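Long-range contacts in ABM domain-containing protein (Deinococcus radiodurans, PDB 3E8O), which is of unknown function but, as a dimeric ferredoxin-like protein of the antibiotic biosynthesis monooxygenase family, may be an oxidoreductase acting on a small organic substrate: residues Leu40-Ala44 against Leu55-Ser59; Gly24-Ala28 against Val101-Lys105; Thr18-Ser22 against Glu72-Leu77. All coordinates share one frame. Where two conformers were deposited one is given. Residues are numbered along the deposited sequence.

Contact 1: Leu40-Ala44 against Leu55-Ser59; sequences LVHIA and LYLVS
One turn of an alpha helix, Leu40-Ala44 (phi/psi near -64/-42, Ala44 N to Leu40 O 2.9 Å), lies on the extended strand Leu55-Ser59. The two axes run almost exactly antiparallel, at 174°, and approach to 8.1 Å. No hydrogen bond crosses; the gap is filled by van der Waals packing, mostly of side chains, with Leu40 O 3.6 Å from Val58 CG2. Along the strand, Tyr56 is the first residue to point at the helix. With chi1 t its ring reaches along the helix: Ala44 CA and CB sit 3.5 and 3.6 Å from Tyr56 CD1, and Ile43 CG2 3.3 Å from Tyr56 OH. A small alanine suits this place because it lets the Tyr56 CA come within 5.9 Å of the Ala44 CA. In this crystal the phenol OH is hydrogen-bonded to an unidentified molecule, probably from the crystallisation liquor, which may mark a pocket. Leu57 turns to the other side of the strand, where it packs on Asp61 of the second subunit. Val58 points back at the helix; its compact branched side chain (chi1 m) puts CG2 4.0 Å from Ala44 CB and 4.3 Å from Val41 CG2, while its CB meets Leu40 CB at 4.0 Å. Ser59 faces away, and there the strand pairs with a strand of the second subunit. A helix laid antiparallel on the strand that follows it, covering one side of an antiparallel sheet, is typical of the ferredoxin-like alpha+beta fold.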
ATOM      1  N   LEU A  40      10.481   6.012  -8.434  1.00 12.58           N
ATOM      2  CA  LEU A  40       9.580   5.904  -7.296  1.00 10.91           C
ATOM      3  C   LEU A  40      10.328   6.029  -5.953  1.00 11.17           C
ATOM      4  O   LEU A  40       9.898   6.711  -5.044  1.00 10.96           O
ATOM      5  CB  LEU A  40       8.737   4.625  -7.357  1.00 10.48           C
ATOM      6  CG  LEU A  40       7.633   4.567  -8.407  1.00 10.59           C
ATOM      7  CD1 LEU A  40       7.072   3.160  -8.535  1.00 11.39           C
ATOM      8  CD2 LEU A  40       6.511   5.591  -8.064  1.00 14.14           C
ATOM      9  N   VAL A  41      11.466   5.362  -5.863  1.00 11.39           N
ATOM     10  CA  VAL A  41      12.268   5.411  -4.635  1.00 12.05           C
ATOM     11  C   VAL A  41      12.738   6.851  -4.404  1.00 12.65           C
ATOM     12  O   VAL A  41      12.740   7.344  -3.268  1.00 13.28           O
ATOM     13  CB  VAL A  41      13.428   4.380  -4.714  1.00 12.94           C
ATOM     14  CG1 VAL A  41      14.464   4.629  -3.627  1.00 16.12           C
ATOM     15  CG2 VAL A  41      12.845   2.953  -4.633  1.00 13.62           C
ATOM     16  N   HIS A  42      13.096   7.536  -5.489  1.00 12.68           N
ATOM     17  CA  HIS A  42      13.572   8.926  -5.399  1.00 14.95           C
ATOM     18  C   HIS A  42      12.462   9.848  -4.917  1.00 14.27           C
ATOM     19  O   HIS A  42      12.658  10.667  -4.010  1.00 15.91           O
ATOM     20  CB  HIS A  42      14.149   9.423  -6.719  1.00 16.47           C
ATOM     21  CG  HIS A  42      14.557  10.860  -6.689  1.00 28.37           C
ATOM     22  ND1 HIS A  42      13.659  11.897  -6.871  1.00 38.54           N
ATOM     23  CD2 HIS A  42      15.763  11.434  -6.468  1.00 34.49           C
ATOM     24  CE1 HIS A  42      14.302  13.048  -6.758  1.00 39.88           C
ATOM     25  NE2 HIS A  42      15.579  12.793  -6.516  1.00 38.30           N
ATOM     26  N   ILE A  43      11.290   9.684  -5.509  1.00 14.11           N
ATOM     27  CA  ILE A  43      10.098  10.493  -5.151  1.00 16.20           C
ATOM     28  C   ILE A  43       9.730  10.271  -3.677  1.00 13.31           C
ATOM     29  O   ILE A  43       9.424  11.194  -2.936  1.00 15.02           O
ATOM     30  CB  ILE A  43       8.906  10.158  -6.061  1.00 19.34           C
ATOM     31  CG1 ILE A  43       9.185  10.609  -7.510  1.00 18.75           C
ATOM     32  CG2 ILE A  43       7.622  10.801  -5.536  1.00 22.22           C
ATOM     33  CD1 ILE A  43       8.329   9.782  -8.578  1.00 23.39           C
ATOM     34  N   ALA A  44       9.796   9.026  -3.240  1.00 12.42           N
ATOM     35  CA  ALA A  44       9.474   8.711  -1.845  1.00 12.05           C
ATOM     36  C   ALA A  44      10.441   9.360  -0.863  1.00 14.31           C
ATOM     37  O   ALA A  44      10.029   9.890   0.150  1.00 15.04           O
ATOM     38  CB  ALA A  44       9.401   7.163  -1.646  1.00 11.59           C
ATOM     39  N   LEU A  55       3.382   9.387   6.013  1.00 10.23           N
ATOM     40  CA  LEU A  55       3.782   8.105   5.418  1.00  9.92           C
ATOM     41  C   LEU A  55       3.821   8.261   3.906  1.00  9.54           C
ATOM     42  O   LEU A  55       2.932   8.860   3.315  1.00  9.83           O
ATOM     43  CB  LEU A  55       2.770   7.008   5.728  1.00 11.66           C
ATOM     44  CG  LEU A  55       3.169   5.585   5.309  1.00 12.30           C
ATOM     45  CD1 LEU A  55       4.335   5.049   6.136  1.00 15.64           C
ATOM     46  CD2 LEU A  55       1.949   4.675   5.415  1.00 16.26           C
ATOM     47  N   TYR A  56       4.842   7.714   3.291  1.00  9.31           N
ATOM     48  CA  TYR A  56       4.931   7.647   1.813  1.00  9.68           C
ATOM     49  C   TYR A  56       5.746   6.418   1.461  1.00 10.41           C
ATOM     50  O   TYR A  56       6.945   6.369   1.661  1.00 11.90           O
ATOM     51  CB  TYR A  56       5.562   8.910   1.234  1.00  9.72           C
ATOM     52  CG  TYR A  56       5.306   9.093  -0.242  1.00 10.16           C
ATOM     53  CD1 TYR A  56       6.007   8.396  -1.177  1.00 12.44           C
ATOM     54  CD2 TYR A  56       4.421  10.052  -0.698  1.00 11.06           C
ATOM     55  CE1 TYR A  56       5.778   8.569  -2.527  1.00 12.48           C
ATOM     56  CE2 TYR A  56       4.206  10.249  -2.028  1.00 11.98           C
ATOM     57  CZ  TYR A  56       4.892   9.517  -2.957  1.00 10.33           C
ATOM     58  OH  TYR A  56       4.730   9.646  -4.316  1.00 13.86           O
ATOM     59  N   LEU A  57       5.050   5.407   0.988  1.00  9.09           N
ATOM     60  CA  LEU A  57       5.641   4.136   0.603  1.00  9.48           C
ATOM     61  C   LEU A  57       5.364   3.829  -0.867  1.00  8.63           C
ATOM     62  O   LEU A  57       4.272   4.047  -1.391  1.00 10.36           O
ATOM     63  CB  LEU A  57       5.032   2.984   1.418  1.00 10.81           C
ATOM     64  CG  LEU A  57       5.174   3.021   2.915  1.00 12.63           C
ATOM     65  CD1 LEU A  57       4.330   1.903   3.567  1.00 11.22           C
ATOM     66  CD2 LEU A  57       6.620   2.936   3.321  1.00 14.92           C
ATOM     67  N   VAL A  58       6.402   3.324  -1.518  1.00  8.44           N
ATOM     68  CA  VAL A  58       6.309   2.879  -2.883  1.00  9.46           C
ATOM     69  C   VAL A  58       6.650   1.393  -2.893  1.00  9.38           C
ATOM     70  O   VAL A  58       7.632   0.965  -2.271  1.00  9.31           O
ATOM     71  CB  VAL A  58       7.193   3.681  -3.830  1.00  9.45           C
ATOM     72  CG1 VAL A  58       6.682   5.128  -3.951  1.00  9.68           C
ATOM     73  CG2 VAL A  58       8.752   3.696  -3.455  1.00 10.89           C
ATOM     74  N   SER A  59       5.796   0.588  -3.514  1.00  8.82           N
ATOM     75  CA  SER A  59       5.920  -0.884  -3.421  1.00  7.99           C
ATOM     76  C   SER A  59       5.523  -1.549  -4.717  1.00  7.81           C
ATOM     77  O   SER A  59       4.865  -0.961  -5.562  1.00  9.45           O
ATOM     78  CB  SER A  59       5.104  -1.404  -2.214  1.00  7.91           C
ATOM     79  OG  SER A  59       3.702  -1.152  -2.363  1.00  8.94           O
TER

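Contact 2: Gly24-Ala28 against Val101-Lys105; sequences GTLSA and VTDLK
Strand residues Gly24-Ser27 and the following Ala28, all extended, meet the Val101-Lys105 segment running the other way (end-to-end directions 162° apart). Leu26 CA comes within 4.3 Å of Leu104 CA. Regular pairing is confined to Thr25 and Lys105, an antiparallel hydrogen-bonded pair: Thr25 N gives to Lys105 O at 3.0 Å, and Lys105 N to Thr25 O at 2.9 Å. Beside it Gly24 CA approaches Lys105 O to 3.1 Å, a CA-H...O contact. Thr102 and Asp103 (psi 7° and 18°) leave the extended conformation, so a side chain takes over the role of the next backbone acceptor. Asp103, with chi1 p and chi2 -4°, offers both oxygens to one serine: Ser27 N donates to Asp103 OD1 at 2.8 Å, and Ser27 OG to Asp103 OD2 at 2.6 Å. Two waters serve remaining groups. The first bridges Thr25 OG1 (2.7 Å) and Asp103 O (2.8 Å, donating to it); the second donates to Ser27 O and accepts from Thr102 N, both at 3.0 Å. The apolar residues seal the inner side: Leu26 CD1 lies 4.0 Å from Val101 CG1, Leu26 CB 4.0 Å from Leu104 CD1, and Ala28 CB 4.1 Å from Val101 CG2. On its other edge strand 20-27 is bonded to strand 67-74, through Gly24 with Ile70 and Leu26 with Phe68. Leu36 of helix 33-47 and Leu96 of helix 87-98 both pack against Leu26 and Val101, where the chain leaves helix 87-98 to begin strand 105-110.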
ATOM      1  N   GLY A  24      -2.473   4.879  -4.724  1.00  9.26           N
ATOM      2  CA  GLY A  24      -2.149   5.025  -6.134  1.00 10.02           C
ATOM      3  C   GLY A  24      -1.597   3.766  -6.710  1.00  9.58           C
ATOM      4  O   GLY A  24      -0.897   2.987  -6.041  1.00 10.65           O
ATOM      5  N   THR A  25      -1.944   3.548  -7.973  1.00  8.96           N
ATOM      6  CA  THR A  25      -1.427   2.415  -8.717  1.00 10.32           C
ATOM      7  C   THR A  25      -0.935   2.902 -10.091  1.00  9.24           C
ATOM      8  O   THR A  25      -1.427   3.879 -10.660  1.00 10.02           O
ATOM      9  CB  THR A  25      -2.467   1.330  -8.889  1.00 10.72           C
ATOM     10  OG1 THR A  25      -3.636   1.847  -9.556  1.00 12.67           O
ATOM     11  CG2 THR A  25      -2.865   0.751  -7.497  1.00 14.64           C
ATOM     12  N   LEU A  26       0.060   2.187 -10.593  1.00  9.47           N
ATOM     13  CA  LEU A  26       0.713   2.474 -11.883  1.00  8.93           C
ATOM     14  C   LEU A  26       1.534   1.272 -12.297  1.00 11.41           C
ATOM     15  O   LEU A  26       1.888   0.446 -11.440  1.00 12.98           O
ATOM     16  CB  LEU A  26       1.605   3.710 -11.847  1.00 10.29           C
ATOM     17  CG  LEU A  26       2.868   3.717 -10.989  1.00 10.14           C
ATOM     18  CD1 LEU A  26       3.730   4.942 -11.391  1.00 11.58           C
ATOM     19  CD2 LEU A  26       2.584   3.654  -9.459  1.00  9.77           C
ATOM     20  N   SER A  27       1.829   1.156 -13.591  1.00 11.39           N
ATOM     21  CA  SER A  27       2.652   0.036 -14.049  1.00 11.22           C
ATOM     22  C   SER A  27       3.559   0.458 -15.167  1.00 12.20           C
ATOM     23  O   SER A  27       3.326   1.456 -15.830  1.00 13.42           O
ATOM     24  CB  SER A  27       1.775  -1.146 -14.500  1.00 13.31           C
ATOM     25  OG  SER A  27       1.133  -0.866 -15.728  1.00 14.17           O
ATOM     26  N   ALA A  28       4.596  -0.334 -15.378  1.00 13.21           N
ATOM     27  CA  ALA A  28       5.537  -0.099 -16.470  1.00 13.78           C
ATOM     28  C   ALA A  28       5.739  -1.387 -17.241  1.00 15.74           C
ATOM     29  O   ALA A  28       5.618  -2.495 -16.709  1.00 17.42           O
ATOM     30  CB  ALA A  28       6.896   0.419 -15.931  1.00 15.56           C
ATOM     31  N   VAL A 101       4.595   5.408 -19.034  1.00 15.68           N
ATOM     32  CA  VAL A 101       3.714   4.991 -17.922  1.00 15.61           C
ATOM     33  C   VAL A 101       2.489   5.869 -18.006  1.00 15.92           C
ATOM     34  O   VAL A 101       2.561   7.064 -17.738  1.00 19.47           O
ATOM     35  CB  VAL A 101       4.374   5.152 -16.548  1.00 17.33           C
ATOM     36  CG1 VAL A 101       3.336   4.920 -15.416  1.00 17.21           C
ATOM     37  CG2 VAL A 101       5.598   4.235 -16.459  1.00 17.79           C
ATOM     38  N   THR A 102       1.376   5.273 -18.406  1.00 14.94           N
ATOM     39  CA  THR A 102       0.164   6.032 -18.705  1.00 17.98           C
ATOM     40  C   THR A 102      -1.015   5.670 -17.848  1.00 17.40           C
ATOM     41  O   THR A 102      -2.088   6.254 -18.017  1.00 19.09           O
ATOM     42  CB  THR A 102      -0.290   5.817 -20.161  1.00 19.92           C
ATOM     43  OG1 THR A 102      -0.612   4.442 -20.360  1.00 21.69           O
ATOM     44  CG2 THR A 102       0.799   6.250 -21.106  1.00 24.19           C
ATOM     45  N   ASP A 103      -0.803   4.827 -16.845  1.00 14.51           N
ATOM     46  CA  ASP A 103      -1.926   4.322 -16.051  1.00 13.82           C
ATOM     47  C   ASP A 103      -1.893   4.750 -14.601  1.00 12.73           C
ATOM     48  O   ASP A 103      -2.544   4.147 -13.741  1.00 12.29           O
ATOM     49  CB  ASP A 103      -2.050   2.796 -16.143  1.00 13.81           C
ATOM     50  CG  ASP A 103      -0.850   2.068 -15.596  1.00 13.32           C
ATOM     51  OD1 ASP A 103       0.134   2.730 -15.211  1.00 12.26           O
ATOM     52  OD2 ASP A 103      -0.881   0.814 -15.612  1.00 14.62           O
ATOM     53  N   LEU A 104      -1.133   5.771 -14.272  1.00 12.94           N
ATOM     54  CA  LEU A 104      -1.164   6.200 -12.882  1.00 11.07           C
ATOM     55  C   LEU A 104      -2.539   6.714 -12.497  1.00 10.93           C
ATOM     56  O   LEU A 104      -3.087   7.600 -13.136  1.00 14.15           O
ATOM     57  CB  LEU A 104      -0.146   7.330 -12.647  1.00 11.47           C
ATOM     58  CG  LEU A 104      -0.100   8.001 -11.260  1.00 11.10           C
ATOM     59  CD1 LEU A 104       0.194   7.052 -10.122  1.00 11.73           C
ATOM     60  CD2 LEU A 104       0.865   9.204 -11.214  1.00 15.82           C
ATOM     61  N   LYS A 105      -3.089   6.177 -11.417  1.00 10.29           N
ATOM     62  CA  LYS A 105      -4.353   6.622 -10.850  1.00 10.29           C
ATOM     63  C   LYS A 105      -4.210   6.730  -9.355  1.00  9.96           C
ATOM     64  O   LYS A 105      -3.758   5.793  -8.712  1.00 10.75           O
ATOM     65  CB  LYS A 105      -5.532   5.707 -11.210  1.00 11.52           C
ATOM     66  CG  LYS A 105      -6.891   6.263 -10.761  1.00 12.56           C
ATOM     67  CD  LYS A 105      -8.041   5.453 -11.133  1.00 12.91           C
ATOM     68  CE  LYS A 105      -9.333   6.014 -10.562  1.00 14.08           C
ATOM     69  NZ  LYS A 105      -9.697   7.338 -11.163  1.00 12.67           N
TER
HETATM   70  O   HOH W   1      -3.268   1.924 -12.275  1.00 14.14           O
HETATM   71  O   HOH W   2       1.472   2.291 -18.004  1.00 19.69           O

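Contact 3: Thr18-Ser22 against Glu72-Leu77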
ATOM      1  N   THR A  18      -8.234  16.234   9.869  1.00 29.17           N
ATOM      2  CA  THR A  18      -8.526  14.788   9.556  1.00 25.36           C
ATOM      3  C   THR A  18      -7.446  14.233   8.633  1.00 21.86           C
ATOM      4  O   THR A  18      -7.167  14.820   7.591  1.00 20.36           O
ATOM      5  CB  THR A  18      -9.907  14.595   8.874  1.00 27.02           C
ATOM      6  OG1 THR A  18     -10.951  15.168   9.694  1.00 31.04           O
ATOM      7  CG2 THR A  18     -10.179  13.072   8.593  1.00 23.49           C
HETATM    8  N   MSE A  19      -6.826  13.123   9.065  1.00 19.09           N
HETATM    9  CA  MSE A  19      -5.766  12.479   8.265  0.70 15.63           C
HETATM   10  C   MSE A  19      -6.369  12.038   6.961  1.00 13.28           C
HETATM   11  O   MSE A  19      -7.561  11.726   6.873  1.00 14.53           O
HETATM   12  CB  MSE A  19      -5.130  11.282   8.954  0.70 15.94           C
HETATM   13  CG  MSE A  19      -3.842  10.780   8.317  0.70 15.04           C
HETATM   14 SE   MSE A  19      -2.987   9.263   9.240  0.53 17.61          SE
HETATM   15  CE  MSE A  19      -4.030   7.880   8.459  0.70 18.34           C
ATOM     16  N   VAL A  20      -5.544  12.030   5.944  1.00 11.04           N
ATOM     17  CA  VAL A  20      -5.968  11.631   4.590  1.00  9.76           C
ATOM     18  C   VAL A  20      -5.069  10.501   4.114  1.00  9.07           C
ATOM     19  O   VAL A  20      -3.842  10.560   4.253  1.00 10.96           O
ATOM     20  CB  VAL A  20      -5.838  12.797   3.589  1.00 11.12           C
ATOM     21  CG1 VAL A  20      -6.291  12.403   2.193  1.00 13.72           C
ATOM     22  CG2 VAL A  20      -6.635  14.001   4.112  1.00 14.77           C
ATOM     23  N   ILE A  21      -5.695   9.483   3.545  1.00  9.17           N
ATOM     24  CA  ILE A  21      -4.990   8.345   2.967  1.00 10.12           C
ATOM     25  C   ILE A  21      -5.102   8.416   1.471  1.00 11.44           C
ATOM     26  O   ILE A  21      -6.195   8.591   0.944  1.00 13.39           O
ATOM     27  CB  ILE A  21      -5.619   7.049   3.430  1.00 11.37           C
ATOM     28  CG1 ILE A  21      -5.434   6.866   4.950  1.00 14.91           C
ATOM     29  CG2 ILE A  21      -5.072   5.876   2.599  1.00 14.11           C
ATOM     30  CD1 ILE A  21      -6.229   5.663   5.517  1.00 19.47           C
ATOM     31  N   SER A  22      -3.966   8.306   0.796  1.00  9.73           N
ATOM     32  CA  SER A  22      -3.934   8.227  -0.689  1.00 10.44           C
ATOM     33  C   SER A  22      -3.512   6.831  -1.116  1.00 11.10           C
ATOM     34  O   SER A  22      -2.582   6.240  -0.536  1.00 11.24           O
ATOM     35  CB  SER A  22      -2.908   9.217  -1.241  1.00 13.38           C
ATOM     36  OG  SER A  22      -3.017   9.424  -2.642  1.00 18.09           O
ATOM     37  N   GLU A  72       0.137   6.714   0.777  1.00  8.88           N
ATOM     38  CA  GLU A  72       0.490   7.960   1.464  1.00  8.98           C
ATOM     39  C   GLU A  72      -0.490   8.282   2.569  1.00  8.49           C
ATOM     40  O   GLU A  72      -1.673   8.084   2.413  1.00  9.60           O
ATOM     41  CB  GLU A  72       0.484   9.177   0.485  1.00  9.32           C
ATOM     42  CG  GLU A  72       1.045   8.911  -0.888  1.00 10.34           C
ATOM     43  CD  GLU A  72       0.899  10.017  -1.896  1.00  9.93           C
ATOM     44  OE1 GLU A  72       0.894  11.206  -1.493  1.00 11.03           O
ATOM     45  OE2 GLU A  72       0.845   9.698  -3.122  1.00 11.93           O
ATOM     46  N   HIS A  73       0.042   8.822   3.660  1.00  9.27           N
ATOM     47  CA  HIS A  73      -0.775   9.380   4.742  1.00 10.00           C
ATOM     48  C   HIS A  73      -0.345  10.817   4.951  1.00  9.47           C
ATOM     49  O   HIS A  73       0.831  11.099   5.096  1.00 11.22           O
ATOM     50  CB  HIS A  73      -0.613   8.629   6.071  1.00 10.12           C
ATOM     51  CG  HIS A  73      -1.064   7.218   6.035  1.00 11.18           C
ATOM     52  ND1 HIS A  73      -0.904   6.393   7.127  1.00 12.51           N
ATOM     53  CD2 HIS A  73      -1.635   6.467   5.059  1.00 10.52           C
ATOM     54  CE1 HIS A  73      -1.395   5.200   6.827  1.00 12.51           C
ATOM     55  NE2 HIS A  73      -1.832   5.214   5.579  1.00 12.65           N
ATOM     56  N   TRP A  74      -1.310  11.721   4.888  1.00  9.00           N
ATOM     57  CA  TRP A  74      -1.111  13.179   5.051  1.00 10.03           C
ATOM     58  C   TRP A  74      -1.874  13.666   6.249  1.00 11.04           C
ATOM     59  O   TRP A  74      -2.995  13.243   6.518  1.00 10.20           O
ATOM     60  CB  TRP A  74      -1.591  13.921   3.783  1.00 11.72           C
ATOM     61  CG  TRP A  74      -0.698  13.650   2.598  1.00 10.74           C
ATOM     62  CD1 TRP A  74      -0.876  12.690   1.641  1.00 10.86           C
ATOM     63  CD2 TRP A  74       0.546  14.287   2.303  1.00 10.78           C
ATOM     64  NE1 TRP A  74       0.201  12.671   0.788  1.00 10.99           N
ATOM     65  CE2 TRP A  74       1.082  13.655   1.159  1.00 11.12           C
ATOM     66  CE3 TRP A  74       1.270  15.324   2.903  1.00 11.23           C
ATOM     67  CZ2 TRP A  74       2.292  14.009   0.616  1.00 13.03           C
ATOM     68  CZ3 TRP A  74       2.479  15.671   2.347  1.00 11.48           C
ATOM     69  CH2 TRP A  74       2.974  15.024   1.237  1.00 13.16           C
ATOM     70  N   ASP A  75      -1.305  14.640   6.939  1.00 10.92           N
ATOM     71  CA  ASP A  75      -1.934  15.143   8.162  1.00 12.31           C
ATOM     72  C   ASP A  75      -3.302  15.723   7.896  1.00 12.37           C
ATOM     73  O   ASP A  75      -4.191  15.629   8.695  1.00 14.22           O
ATOM     74  CB  ASP A  75      -1.053  16.190   8.823  1.00 15.48           C
ATOM     75  CG  ASP A  75      -1.615  16.644  10.105  1.00 23.37           C
ATOM     76  OD1 ASP A  75      -1.631  15.834  11.061  1.00 31.27           O
ATOM     77  OD2 ASP A  75      -2.121  17.786  10.119  1.00 24.95           O
ATOM     78  N   ASN A  76      -3.432  16.381   6.740  1.00 12.61           N
ATOM     79  CA  ASN A  76      -4.695  16.996   6.348  1.00 12.63           C
ATOM     80  C   ASN A  76      -4.694  17.227   4.856  1.00 12.10           C
ATOM     81  O   ASN A  76      -3.670  17.113   4.179  1.00 12.16           O
ATOM     82  CB  ASN A  76      -4.948  18.280   7.126  1.00 13.71           C
ATOM     83  CG  ASN A  76      -3.810  19.255   6.998  1.00 15.69           C
ATOM     84  OD1 ASN A  76      -3.617  19.838   5.957  1.00 21.38           O
ATOM     85  ND2 ASN A  76      -2.989  19.369   8.036  1.00 24.42           N
ATOM     86  N   LEU A  77      -5.881  17.506   4.339  1.00 14.32           N
ATOM     87  CA  LEU A  77      -6.061  17.748   2.914  1.00 14.42           C
ATOM     88  C   LEU A  77      -5.238  18.892   2.386  1.00 14.75           C
ATOM     89  O   LEU A  77      -4.695  18.823   1.293  1.00 14.39           O
ATOM     90  CB  LEU A  77      -7.517  17.988   2.540  1.00 16.61           C
ATOM     91  CG  LEU A  77      -8.380  16.769   2.374  1.00 20.83           C
ATOM     92  CD1 LEU A  77      -9.876  17.183   2.248  1.00 24.51           C
ATOM     93  CD2 LEU A  77      -7.956  15.954   1.159  1.00 20.81           C
TER
HETATM   94  O   HOH W   3      -8.254  16.814   5.998  1.00 23.56           O
HETATM   95  O   HOH W   4      -1.037   7.737  -3.558  1.00 13.89           O
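Four backbone hydrogen bonds zip strand 20-22 to strand 72-74, with Val20-Trp74 and Ser22-Glu72 as hydrogen-bonded pairs around the non-hydrogen-bonded pair Ile21-His73. On the face of Val20 and Trp74, Glu72 (chi1 -40°) accepts from Trp74 NE1 at OE1, 2.8 Å, while a water links its OE2 to Ser22 OG; a buried carboxylate thus has polar partners. Trp74, chi1 m, spreads its large ring toward helix 77-84. Val20, chi1 t, brings CG2 to 3.7 Å from Leu77 CG. The opposite face carries Ile21 and His73. Selenomethionine Met19, flexible and unbranched (t, t, p), lays CE over the His73 ring, 4.0 Å from its centroid, a CH-pi contact; His73 also meets His23 of the second subunit edge-to-face. Asn76, chi1 p, is the N-cap of helix 77-84, its OD1 accepting from Ala79 N. Antiparallel central strands with helices on one face and a partner subunit on the other are characteristic of the dimeric alpha-beta barrel.

All three contacts reach one four-stranded antiparallel sheet, ordered 53-61, 67-74, 20-27, 105-110, contact 1 by laying helix 33-47 on strand 53-61. Contacts 2 and 3 share strand 20-27 but lie about 21 Å apart between centres, on opposite sides of the chain's centre, tying that strand to 105-110 and 67-74 respectively. The centre of contact 1 lies about 14 Å from that of contact 2 and about 15 Å from that of contact 3, and both its segments fall, in sequence, between those of each. It touches contact 3 directly: Leu55 O is 2.9 Å from His73 N, a probable hydrogen bond, and Tyr56 packs on Glu72. The crossed sequence order of contacts 2 and 3 reflects the ferredoxin-like topology.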